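Local coordinates for protein alcohol dehydrogenase, zinc-containing (Thermotoga maritima, PDB 1VJ0) that probably oxidises alcohols as a zinc-containing medium-chain dehydrogenase, holding one zinc ion at its presumed active site and a second in a four-cysteine lobe, at residues A[28-33]-A[60-65]; A[35-40]-A[44-49]; A[177-182]-A[208-213]; A[364-367]-A[373-376]. All coordinates share one frame; numbering follows the deposited sequence. Where two conformers were deposited one is given.

Interaction 1 (A[28-33]-A[60-65])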
loop_
_atom_site.group_PDB
_atom_site.type_symbol
_atom_site.label_atom_id
_atom_site.label_comp_id
_atom_site.label_asym_id
_atom_site.label_seq_id
_atom_site.Cartn_x
_atom_site.Cartn_y
_atom_site.Cartn_z
ATOM N N GLN A 28 -10.860 45.213 11.252
ATOM C CA GLN A 28 -10.856 46.127 12.399
ATOM C C GLN A 28 -10.126 45.425 13.544
ATOM O O GLN A 28 -10.277 44.186 13.712
ATOM C CB GLN A 28 -12.282 46.440 12.862
ATOM C CG GLN A 28 -13.090 47.316 11.931
ATOM C CD GLN A 28 -12.461 48.683 11.677
ATOM O OE1 GLN A 28 -12.495 49.158 10.560
ATOM N NE2 GLN A 28 -11.868 49.291 12.703
ATOM N N PRO A 29 -9.370 46.170 14.350
ATOM C CA PRO A 29 -8.593 45.537 15.408
ATOM C C PRO A 29 -9.405 44.500 16.237
ATOM O O PRO A 29 -10.606 44.687 16.493
ATOM C CB PRO A 29 -8.166 46.716 16.274
ATOM C CG PRO A 29 -8.123 47.881 15.346
ATOM C CD PRO A 29 -9.187 47.639 14.323
ATOM N N LEU A 30 -8.757 43.422 16.622
ATOM C CA LEU A 30 -9.343 42.509 17.613
ATOM C C LEU A 30 -9.581 43.270 18.914
ATOM O O LEU A 30 -8.766 44.090 19.317
ATOM C CB LEU A 30 -8.402 41.367 17.895
ATOM C CG LEU A 30 -7.941 40.520 16.722
ATOM C CD1 LEU A 30 -7.096 39.365 17.243
ATOM C CD2 LEU A 30 -9.081 39.992 16.018
ATOM N N VAL A 31 -10.693 42.987 19.569
ATOM C CA VAL A 31 -11.038 43.703 20.793
ATOM C C VAL A 31 -10.995 42.789 22.025
ATOM O O VAL A 31 -11.420 41.611 21.989
ATOM C CB VAL A 31 -12.406 44.407 20.689
ATOM C CG1 VAL A 31 -12.449 45.255 19.442
ATOM C CG2 VAL A 31 -13.524 43.431 20.666
ATOM N N TYR A 32 -10.452 43.350 23.091
ATOM C CA TYR A 32 -10.310 42.671 24.358
ATOM C C TYR A 32 -11.689 42.524 25.007
ATOM O O TYR A 32 -12.452 43.471 25.106
ATOM C CB TYR A 32 -9.332 43.461 25.255
ATOM C CG TYR A 32 -9.315 42.970 26.677
ATOM C CD1 TYR A 32 -8.542 41.881 27.053
ATOM C CD2 TYR A 32 -10.119 43.563 27.632
ATOM C CE1 TYR A 32 -8.576 41.384 28.378
ATOM C CE2 TYR A 32 -10.156 43.090 28.951
ATOM C CZ TYR A 32 -9.387 41.994 29.311
ATOM O OH TYR A 32 -9.417 41.547 30.611
ATOM N N LYS A 33 -12.039 41.322 25.432
ATOM C CA LYS A 33 -13.310 41.152 26.103
ATOM C C LYS A 33 -13.180 40.138 27.245
ATOM O O LYS A 33 -12.365 39.217 27.171
ATOM C CB LYS A 33 -14.373 40.698 25.108
ATOM C CG LYS A 33 -15.737 40.545 25.796
ATOM C CD LYS A 33 -16.870 40.258 24.802
ATOM C CE LYS A 33 -18.192 40.854 25.324
ATOM N NZ LYS A 33 -19.321 40.569 24.416
ATOM N N HIS A 60 -5.513 36.144 6.892
ATOM C CA HIS A 60 -6.531 36.102 5.875
ATOM C C HIS A 60 -7.932 36.103 6.446
ATOM O O HIS A 60 -8.807 36.796 5.926
ATOM C CB HIS A 60 -6.270 34.912 4.963
ATOM C CG HIS A 60 -4.908 34.981 4.341
ATOM N ND1 HIS A 60 -3.894 34.096 4.662
ATOM C CD2 HIS A 60 -4.360 35.895 3.505
ATOM C CE1 HIS A 60 -2.796 34.436 4.005
ATOM N NE2 HIS A 60 -3.051 35.528 3.301
ATOM N N MET A 61 -8.114 35.382 7.542
ATOM C CA MET A 61 -9.384 35.371 8.239
ATOM C C MET A 61 -9.700 36.753 8.813
ATOM O O MET A 61 -10.811 37.240 8.660
ATOM C CB MET A 61 -9.369 34.303 9.340
ATOM C CG MET A 61 -9.361 32.814 8.866
ATOM S SD MET A 61 -9.140 31.762 10.323
ATOM C CE MET A 61 -7.817 30.668 9.815
ATOM N N PHE A 62 -8.720 37.405 9.431
ATOM C CA PHE A 62 -8.891 38.778 9.945
ATOM C C PHE A 62 -9.353 39.733 8.841
ATOM O O PHE A 62 -10.147 40.662 9.062
ATOM C CB PHE A 62 -7.555 39.284 10.560
ATOM C CG PHE A 62 -7.575 40.727 10.972
ATOM C CD1 PHE A 62 -8.043 41.090 12.215
ATOM C CD2 PHE A 62 -7.093 41.729 10.118
ATOM C CE1 PHE A 62 -8.044 42.403 12.618
ATOM C CE2 PHE A 62 -7.106 43.045 10.505
ATOM C CZ PHE A 62 -7.600 43.397 11.749
ATOM N N ARG A 63 -8.827 39.506 7.648
ATOM C CA ARG A 63 -9.063 40.389 6.519
ATOM C C ARG A 63 -10.396 40.134 5.817
ATOM O O ARG A 63 -10.789 40.903 4.954
ATOM C CB ARG A 63 -7.915 40.260 5.519
ATOM C CG ARG A 63 -6.590 40.815 6.057
ATOM C CD ARG A 63 -6.140 42.038 5.378
ATOM N NE ARG A 63 -5.095 42.775 6.095
ATOM C CZ ARG A 63 -5.263 43.930 6.750
ATOM N NH1 ARG A 63 -6.471 44.495 6.865
ATOM N NH2 ARG A 63 -4.210 44.531 7.325
ATOM N N GLY A 64 -11.095 39.082 6.214
ATOM C CA GLY A 64 -12.356 38.714 5.616
ATOM C C GLY A 64 -12.239 37.907 4.328
ATOM O O GLY A 64 -13.113 37.982 3.473
ATOM N N GLU A 65 -11.179 37.134 4.180
ATOM C CA GLU A 65 -10.911 36.424 2.931
ATOM C C GLU A 65 -11.320 34.944 3.005
ATOM O O GLU A 65 -11.411 34.292 1.966
ATOM C CB GLU A 65 -9.412 36.573 2.564
ATOM C CG GLU A 65 -9.048 37.981 2.111
ATOM C CD GLU A 65 -7.548 38.325 2.048
ATOM O OE1 GLU A 65 -6.680 37.573 2.546
ATOM O OE2 GLU A 65 -7.231 39.413 1.493
#

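Interaction 2 (A[35-40]-A[44-49])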
loop_
_atom_site.group_PDB
_atom_site.type_symbol
_atom_site.label_atom_id
_atom_site.label_comp_id
_atom_site.label_asym_id
_atom_site.label_seq_id
_atom_site.Cartn_x
_atom_site.Cartn_y
_atom_site.Cartn_z
ATOM N N PHE A 35 -15.117 37.336 29.964
ATOM C CA PHE A 35 -16.219 36.347 29.987
ATOM C C PHE A 35 -16.251 35.678 31.362
ATOM O O PHE A 35 -15.236 35.571 32.000
ATOM C CB PHE A 35 -16.010 35.264 28.953
ATOM C CG PHE A 35 -15.882 35.773 27.553
ATOM C CD1 PHE A 35 -14.649 36.187 27.057
ATOM C CD2 PHE A 35 -16.980 35.828 26.726
ATOM C CE1 PHE A 35 -14.547 36.678 25.741
ATOM C CE2 PHE A 35 -16.884 36.291 25.396
ATOM C CZ PHE A 35 -15.683 36.730 24.918
ATOM N N GLU A 36 -17.410 35.232 31.832
ATOM C CA GLU A 36 -17.442 34.498 33.101
ATOM C C GLU A 36 -17.931 33.107 32.733
ATOM O O GLU A 36 -18.972 32.943 32.087
ATOM C CB GLU A 36 -18.345 35.172 34.166
ATOM C CG GLU A 36 -18.639 34.235 35.354
ATOM C CD GLU A 36 -19.412 34.850 36.510
ATOM O OE1 GLU A 36 -19.936 35.974 36.357
ATOM O OE2 GLU A 36 -19.499 34.197 37.590
ATOM N N ILE A 37 -17.158 32.093 33.087
ATOM C CA ILE A 37 -17.490 30.737 32.665
ATOM C C ILE A 37 -17.952 29.993 33.918
ATOM O O ILE A 37 -17.222 29.955 34.907
ATOM C CB ILE A 37 -16.315 30.000 31.995
ATOM C CG1 ILE A 37 -15.699 30.763 30.797
ATOM C CG2 ILE A 37 -16.785 28.652 31.565
ATOM C CD1 ILE A 37 -16.711 31.223 29.711
ATOM N N SER A 38 -19.195 29.488 33.888
ATOM C CA SER A 38 -19.753 28.689 34.985
ATOM C C SER A 38 -19.906 27.276 34.436
ATOM O O SER A 38 -18.919 26.541 34.327
ATOM C CB SER A 38 -21.054 29.293 35.468
ATOM O OG SER A 38 -21.619 28.492 36.493
ATOM N N ASP A 39 -21.091 26.934 33.977
ATOM C CA ASP A 39 -21.363 25.636 33.422
ATOM C C ASP A 39 -20.697 25.445 32.031
ATOM O O ASP A 39 -20.481 26.416 31.325
ATOM C CB ASP A 39 -22.882 25.495 33.339
ATOM C CG ASP A 39 -23.300 24.087 33.407
ATOM O OD1 ASP A 39 -22.391 23.221 33.353
ATOM O OD2 ASP A 39 -24.491 23.717 33.524
ATOM N N ILE A 40 -20.300 24.217 31.680
ATOM C CA ILE A 40 -19.871 23.886 30.316
ATOM C C ILE A 40 -20.663 22.659 29.793
ATOM O O ILE A 40 -21.181 21.876 30.611
ATOM C CB ILE A 40 -18.329 23.650 30.240
ATOM C CG1 ILE A 40 -17.854 22.474 31.128
ATOM C CG2 ILE A 40 -17.578 24.906 30.673
ATOM C CD1 ILE A 40 -16.327 22.302 31.149
ATOM N N SER A 44 -17.377 18.211 28.256
ATOM C CA SER A 44 -16.418 19.212 27.811
ATOM C C SER A 44 -15.248 19.318 28.765
ATOM O O SER A 44 -15.384 18.942 29.922
ATOM C CB SER A 44 -17.080 20.595 27.825
ATOM O OG SER A 44 -18.039 20.703 26.796
ATOM N N ILE A 45 -14.153 19.910 28.265
ATOM C CA ILE A 45 -12.936 20.148 29.004
ATOM C C ILE A 45 -12.611 21.654 29.028
ATOM O O ILE A 45 -12.470 22.272 27.979
ATOM C CB ILE A 45 -11.719 19.376 28.377
ATOM C CG1 ILE A 45 -12.057 17.895 28.235
ATOM C CG2 ILE A 45 -10.504 19.536 29.284
ATOM C CD1 ILE A 45 -12.699 17.465 26.880
ATOM N N LEU A 46 -12.549 22.235 30.212
ATOM C CA LEU A 46 -12.133 23.630 30.326
ATOM C C LEU A 46 -10.629 23.663 30.425
ATOM O O LEU A 46 -10.047 23.025 31.330
ATOM C CB LEU A 46 -12.751 24.257 31.551
ATOM C CG LEU A 46 -12.511 25.747 31.770
ATOM C CD1 LEU A 46 -12.916 26.613 30.583
ATOM C CD2 LEU A 46 -13.300 26.153 33.047
ATOM N N VAL A 47 -10.006 24.393 29.526
ATOM C CA VAL A 47 -8.557 24.412 29.373
ATOM C C VAL A 47 -8.036 25.834 29.512
ATOM O O VAL A 47 -8.567 26.758 28.891
ATOM C CB VAL A 47 -8.131 23.792 28.007
ATOM C CG1 VAL A 47 -6.600 23.826 27.802
ATOM C CG2 VAL A 47 -8.660 22.361 27.910
ATOM N N GLU A 48 -7.025 25.989 30.348
ATOM C CA GLU A 48 -6.233 27.208 30.431
ATOM C C GLU A 48 -5.215 27.213 29.300
ATOM O O GLU A 48 -4.375 26.298 29.194
ATOM C CB GLU A 48 -5.510 27.251 31.791
ATOM C CG GLU A 48 -4.628 28.491 31.951
ATOM C CD GLU A 48 -3.602 28.388 33.060
ATOM O OE1 GLU A 48 -3.544 27.347 33.777
ATOM O OE2 GLU A 48 -2.824 29.367 33.159
ATOM N N ILE A 49 -5.298 28.191 28.413
ATOM C CA ILE A 49 -4.321 28.304 27.310
ATOM C C ILE A 49 -2.961 28.724 27.857
ATOM O O ILE A 49 -2.882 29.700 28.588
ATOM C CB ILE A 49 -4.803 29.288 26.214
ATOM C CG1 ILE A 49 -6.073 28.781 25.497
ATOM C CG2 ILE A 49 -3.710 29.618 25.208
ATOM C CD1 ILE A 49 -5.835 27.571 24.587
#

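Interaction 3 (A[177-182]-A[208-213])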
loop_
_atom_site.group_PDB
_atom_site.type_symbol
_atom_site.label_atom_id
_atom_site.label_comp_id
_atom_site.label_asym_id
_atom_site.label_seq_id
_atom_site.Cartn_x
_atom_site.Cartn_y
_atom_site.Cartn_z
ATOM N N MET A 177 0.922 21.849 15.397
ATOM C CA MET A 177 -0.425 21.305 15.254
ATOM C C MET A 177 -0.969 21.634 13.885
ATOM O O MET A 177 -1.768 20.877 13.329
ATOM C CB MET A 177 -1.360 21.967 16.263
ATOM C CG MET A 177 -1.038 21.724 17.688
ATOM S SD MET A 177 -1.462 20.032 18.055
ATOM C CE MET A 177 0.039 19.126 17.529
ATOM N N CYS A 178 -0.582 22.789 13.373
ATOM C CA CYS A 178 -1.094 23.186 12.099
ATOM C C CYS A 178 -0.107 22.820 10.988
ATOM O O CYS A 178 -0.289 21.751 10.335
ATOM C CB CYS A 178 -1.360 24.678 12.098
ATOM S SG CYS A 178 -1.947 25.157 10.509
ATOM N N SER A 179 0.929 23.666 10.810
ATOM C CA SER A 179 1.847 23.477 9.704
ATOM C C SER A 179 2.499 22.089 9.766
ATOM O O SER A 179 2.620 21.421 8.775
ATOM C CB SER A 179 2.918 24.578 9.746
ATOM O OG SER A 179 3.486 24.662 11.056
ATOM N N GLY A 180 2.865 21.634 10.948
ATOM C CA GLY A 180 3.521 20.348 11.089
ATOM C C GLY A 180 2.699 19.130 10.750
ATOM O O GLY A 180 3.206 18.202 10.099
ATOM N N ALA A 181 1.432 19.112 11.126
ATOM C CA ALA A 181 0.595 17.973 10.777
ATOM C C ALA A 181 0.204 17.928 9.299
ATOM O O ALA A 181 0.057 16.850 8.701
ATOM C CB ALA A 181 -0.612 17.918 11.683
ATOM N N THR A 182 0.082 19.105 8.674
ATOM C CA THR A 182 -0.153 19.136 7.257
ATOM C C THR A 182 1.098 18.633 6.515
ATOM O O THR A 182 0.991 17.799 5.603
ATOM C CB THR A 182 -0.592 20.555 6.840
ATOM O OG1 THR A 182 -1.848 20.832 7.428
ATOM C CG2 THR A 182 -0.809 20.637 5.344
ATOM N N GLY A 208 7.166 24.263 5.043
ATOM C CA GLY A 208 8.356 23.710 4.389
ATOM C C GLY A 208 9.447 23.318 5.384
ATOM O O GLY A 208 10.122 22.270 5.236
ATOM N N LEU A 209 9.600 24.126 6.420
ATOM C CA LEU A 209 10.598 23.843 7.467
ATOM C C LEU A 209 10.297 22.612 8.339
ATOM O O LEU A 209 11.196 21.791 8.606
ATOM C CB LEU A 209 10.833 25.077 8.298
ATOM C CG LEU A 209 11.443 26.287 7.566
ATOM C CD1 LEU A 209 11.297 27.503 8.434
ATOM C CD2 LEU A 209 12.910 26.047 7.223
ATOM N N PHE A 210 9.052 22.417 8.726
ATOM C CA PHE A 210 8.660 21.140 9.337
ATOM C C PHE A 210 8.920 19.980 8.383
ATOM O O PHE A 210 9.371 18.932 8.827
ATOM C CB PHE A 210 7.174 21.141 9.784
ATOM C CG PHE A 210 6.977 21.511 11.199
ATOM C CD1 PHE A 210 6.881 22.842 11.586
ATOM C CD2 PHE A 210 6.875 20.515 12.168
ATOM C CE1 PHE A 210 6.698 23.167 12.915
ATOM C CE2 PHE A 210 6.665 20.841 13.468
ATOM C CZ PHE A 210 6.611 22.161 13.859
ATOM N N GLY A 211 8.660 20.188 7.085
ATOM C CA GLY A 211 8.973 19.212 6.017
ATOM C C GLY A 211 10.418 18.738 6.094
ATOM O O GLY A 211 10.694 17.547 5.934
ATOM N N VAL A 212 11.347 19.676 6.333
ATOM C CA VAL A 212 12.782 19.341 6.459
ATOM C C VAL A 212 13.011 18.334 7.589
ATOM O O VAL A 212 13.625 17.268 7.382
ATOM C CB VAL A 212 13.667 20.612 6.688
ATOM C CG1 VAL A 212 15.130 20.236 6.991
ATOM C CG2 VAL A 212 13.614 21.531 5.420
ATOM N N VAL A 213 12.498 18.640 8.772
ATOM C CA VAL A 213 12.645 17.777 9.934
ATOM C C VAL A 213 11.928 16.426 9.762
ATOM O O VAL A 213 12.473 15.374 10.137
ATOM C CB VAL A 213 12.183 18.534 11.200
ATOM C CG1 VAL A 213 12.125 17.640 12.429
ATOM C CG2 VAL A 213 13.080 19.732 11.437
#

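Interaction 4 (A[364-367]-A[373-376])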
loop_
_atom_site.group_PDB
_atom_site.type_symbol
_atom_site.label_atom_id
_atom_site.label_comp_id
_atom_site.label_asym_id
_atom_site.label_seq_id
_atom_site.Cartn_x
_atom_site.Cartn_y
_atom_site.Cartn_z
ATOM N N GLU A 364 0.030 41.670 12.624
ATOM C CA GLU A 364 0.816 42.616 11.840
ATOM C C GLU A 364 2.195 42.021 11.480
ATOM O O GLU A 364 2.613 42.064 10.314
ATOM C CB GLU A 364 0.922 43.916 12.614
ATOM C CG GLU A 364 1.794 44.965 11.961
ATOM C CD GLU A 364 2.229 46.022 12.963
ATOM O OE1 GLU A 364 1.333 46.779 13.426
ATOM O OE2 GLU A 364 3.462 46.051 13.298
ATOM N N LEU A 365 2.865 41.437 12.476
ATOM C CA LEU A 365 4.179 40.825 12.286
ATOM C C LEU A 365 4.119 39.656 11.311
ATOM O O LEU A 365 5.036 39.427 10.538
ATOM C CB LEU A 365 4.754 40.323 13.628
ATOM C CG LEU A 365 5.169 41.374 14.663
ATOM C CD1 LEU A 365 5.474 40.797 16.007
ATOM C CD2 LEU A 365 6.364 42.106 14.138
ATOM N N MET A 366 3.067 38.869 11.393
ATOM C CA MET A 366 2.934 37.719 10.515
ATOM C C MET A 366 2.602 38.195 9.109
ATOM O O MET A 366 3.076 37.630 8.143
ATOM C CB MET A 366 1.867 36.750 11.012
ATOM C CG MET A 366 2.222 36.017 12.285
ATOM S SD MET A 366 3.643 34.943 12.014
ATOM C CE MET A 366 2.948 33.696 10.967
ATOM N N GLU A 367 1.808 39.249 8.996
ATOM C CA GLU A 367 1.453 39.783 7.677
ATOM C C GLU A 367 2.639 40.479 6.996
ATOM O O GLU A 367 2.857 40.306 5.813
ATOM C CB GLU A 367 0.309 40.779 7.786
ATOM C CG GLU A 367 -0.219 41.225 6.431
ATOM C CD GLU A 367 -1.396 42.170 6.560
ATOM O OE1 GLU A 367 -1.323 43.073 7.430
ATOM O OE2 GLU A 367 -2.388 42.010 5.799
ATOM N N LYS A 373 7.185 32.881 12.855
ATOM C CA LYS A 373 6.113 32.391 13.686
ATOM C C LYS A 373 6.060 33.152 15.008
ATOM O O LYS A 373 7.080 33.342 15.675
ATOM C CB LYS A 373 6.301 30.873 13.960
ATOM C CG LYS A 373 5.137 30.232 14.573
ATOM C CD LYS A 373 4.126 29.911 13.509
ATOM C CE LYS A 373 2.818 29.588 14.094
ATOM N NZ LYS A 373 1.888 29.554 12.956
ATOM N N VAL A 374 4.857 33.600 15.351
ATOM C CA VAL A 374 4.573 34.213 16.648
ATOM C C VAL A 374 3.751 33.275 17.504
ATOM O O VAL A 374 2.779 32.681 17.031
ATOM C CB VAL A 374 3.735 35.488 16.519
ATOM C CG1 VAL A 374 3.541 36.147 17.929
ATOM C CG2 VAL A 374 4.379 36.468 15.529
ATOM N N ILE A 375 4.133 33.203 18.767
ATOM C CA ILE A 375 3.358 32.586 19.826
ATOM C C ILE A 375 2.788 33.635 20.795
ATOM O O ILE A 375 3.476 34.566 21.221
ATOM C CB ILE A 375 4.264 31.598 20.600
ATOM C CG1 ILE A 375 4.837 30.555 19.638
ATOM C CG2 ILE A 375 3.493 30.911 21.746
ATOM C CD1 ILE A 375 3.841 29.616 18.998
ATOM N N LEU A 376 1.511 33.484 21.148
ATOM C CA LEU A 376 0.874 34.377 22.119
ATOM C C LEU A 376 0.778 33.658 23.443
ATOM O O LEU A 376 0.534 32.443 23.507
ATOM C CB LEU A 376 -0.537 34.793 21.676
ATOM C CG LEU A 376 -0.632 35.647 20.404
ATOM C CD1 LEU A 376 -2.054 35.776 19.910
ATOM C CD2 LEU A 376 -0.003 37.025 20.652
#

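Interaction 1 (A[28-33]-A[60-65])
Phe-62, of helix 56-62, sets its ring against the backbone of Gln-28 and Pro-29 and the tip of Leu-30. With CG anti to the backbone N (chi1 173°), the ring is carried away from its own helix to the loop that leads into strand 31-37. Its CE1 lies 3.1 Å from the carbonyl O of Gln-28, which approaches obliquely, and its CZ stands 4.2 Å from the N of Pro-29, which lies at the ring edge, near its plane. Farther round the rim, Leu-30 brings up one methyl, CD2, 4.1 Å from CD1 of Phe-62, again at the edge. No hydrogen bond spans the two segments. Within 60-65, the guanidinium of Arg-63 has CE2 of Phe-62 over one face, 3.9 Å above its plane. Leu-23 and Leu-363, the latter on helix 359-368, pack on both Phe-62 and Leu-30, giving a small apolar cluster. The helix that carries Phe-62 thus packs through this one ring on the loop before strand 31-37, and it is closed just beyond by a Schellman motif: Gly-64 has positive phi (83°), its N bonds to the O of Met-61, and the N of Glu-65 bonds to the O of His-60, the classic C-terminal ending of an alpha-helix.

Interaction 2 (A[35-40]-A[44-49])
Ile-40 reaches across from segment 35-40 to the start of strand 45-54, and every atom along its longer branch finds a neighbour. CB is already 4.1 Å from CB of Ser-44. The next atom, CG1, placed between the backbone N and the carbonyl carbon (chi1 61°), closes to 3.9 Å from the same Ser-44 CB. Extended at chi2, the branch ends in CD1, which lies alongside the strand backbone: it is 3.7 Å from the carbonyl O of Ser-44 and 3.9 Å from the N of Leu-46, with CB of Leu-46 at 4.1 Å. The methyl thus bridges two residues whose side chains point to the same side of the strand, while Ile-45 between them turns the other way. Ser-44 contributes its CB and its carbonyl O; its OG is hydrogen-bonded to the carbonyl O of Pro-41 within the short connection. A looser touch joins CG2 of Ile-37 to CD1 of Leu-46 at 4.5 Å. The contact is van der Waals packing, away from the zinc sites. Strand 31-37 pairs with strand 16-22, whereas strand 45-54 runs antiparallel to strands 78-86 and 152-155, from which Val-84 and Val-154 also pack on Leu-46.

Interaction 3 (A[177-182]-A[208-213])
The Rossmann-type half of this dehydrogenase, which probably binds a dinucleotide, has a parallel sheet, and the contact lies where its first helix, 206-217, meets the long helix 170-188 that carries a zinc ligand. Gly-208 at the start of segment 208-213 fits the last glycine of a GxGxxG pattern, which in relatives forms the dinucleotide-binding turn; that role is probable here. On the other side, Cys-178 binds the zinc together with Cys-55, His-77 and Glu-78, a site consistent with the catalytic zinc of this family. A wider pi-type turn at 177-180 includes this zinc ligand. Between the two helices a single aromatic ring does most of the work. Phe-210 points toward helix 170-188, and its ring lies flat against the backbone at Gly-180, whose lack of a side chain lets the CA come down over one face. The approach is a CH-pi contact: CA of Gly-180 is 3.9 Å from the ring centroid and 26° off the ring normal, offset toward the rim. The CA atoms of Gly-180 and Phe-210, 5.5 Å apart, are the closest CA pair of the two segments. Beyond Gly-180, Met-175 and Ala-176 of the same helix also pack on the ring, as does Thr-339 of helix 329-340. The offset brings CA of Gly-180 nearest to one ring carbon, CD2 of Phe-210, at 3.5 Å.

Interaction 4 (A[364-367]-A[373-376])
Lys-373, next to strand 374-377, meets helix 359-368 through its backbone: its CA is 3.9 Å from SD of Met-366. Its CB points away from the helix, and its NZ is held by a hydrogen bond to the carbonyl O of Val-54 and a salt bridge with Glu-78, a ligand of the zinc. Val-374 follows and turns its side chain toward the helix. The sulfur of Met-366 sits 3.8 Å from the N of Val-374 and 3.9 Å from its CG2, and CG of Met-366 is as close to the same methyl. A bend at chi2 (-64°) places the methionine sulfur beside the strand, and the two side chains run antiparallel alongside one another. Here helix and strand belong to a beta-alpha-beta unit, in which strands 352-355 and 374-377 run parallel and helix 359-368 connects them. CG2 of Val-374 also touches CB of Leu-365, at 4.3 Å, one residue earlier on the helix. Farther along, Leu-376 packs on Ala-359 and Ala-362 of the same helix, nearer its start.

Along the chain, interaction 2 is nested inside the loop closed by interaction 1, and interactions 3 and 4 follow in series. Interactions 1 and 2 share strand 31-37, yet their centres lie about 23 Å apart. Interactions 1 and 4 are nearer, about 14 Å between centres, and meet directly in the salt bridge from Arg-63 NE to Glu-367 OE2 (2.8 Å). Interactions 2 and 4 reach neighbouring strands, 45-54 and 374-377, of one mixed sheet. Interaction 3, about 17 Å from interaction 4 between centres, lies at the junction with the Rossmann-type half. It supplies a ligand to the zinc site of Cys-55, His-77, Glu-78 and Cys-178, and interaction 4 lies beside that site.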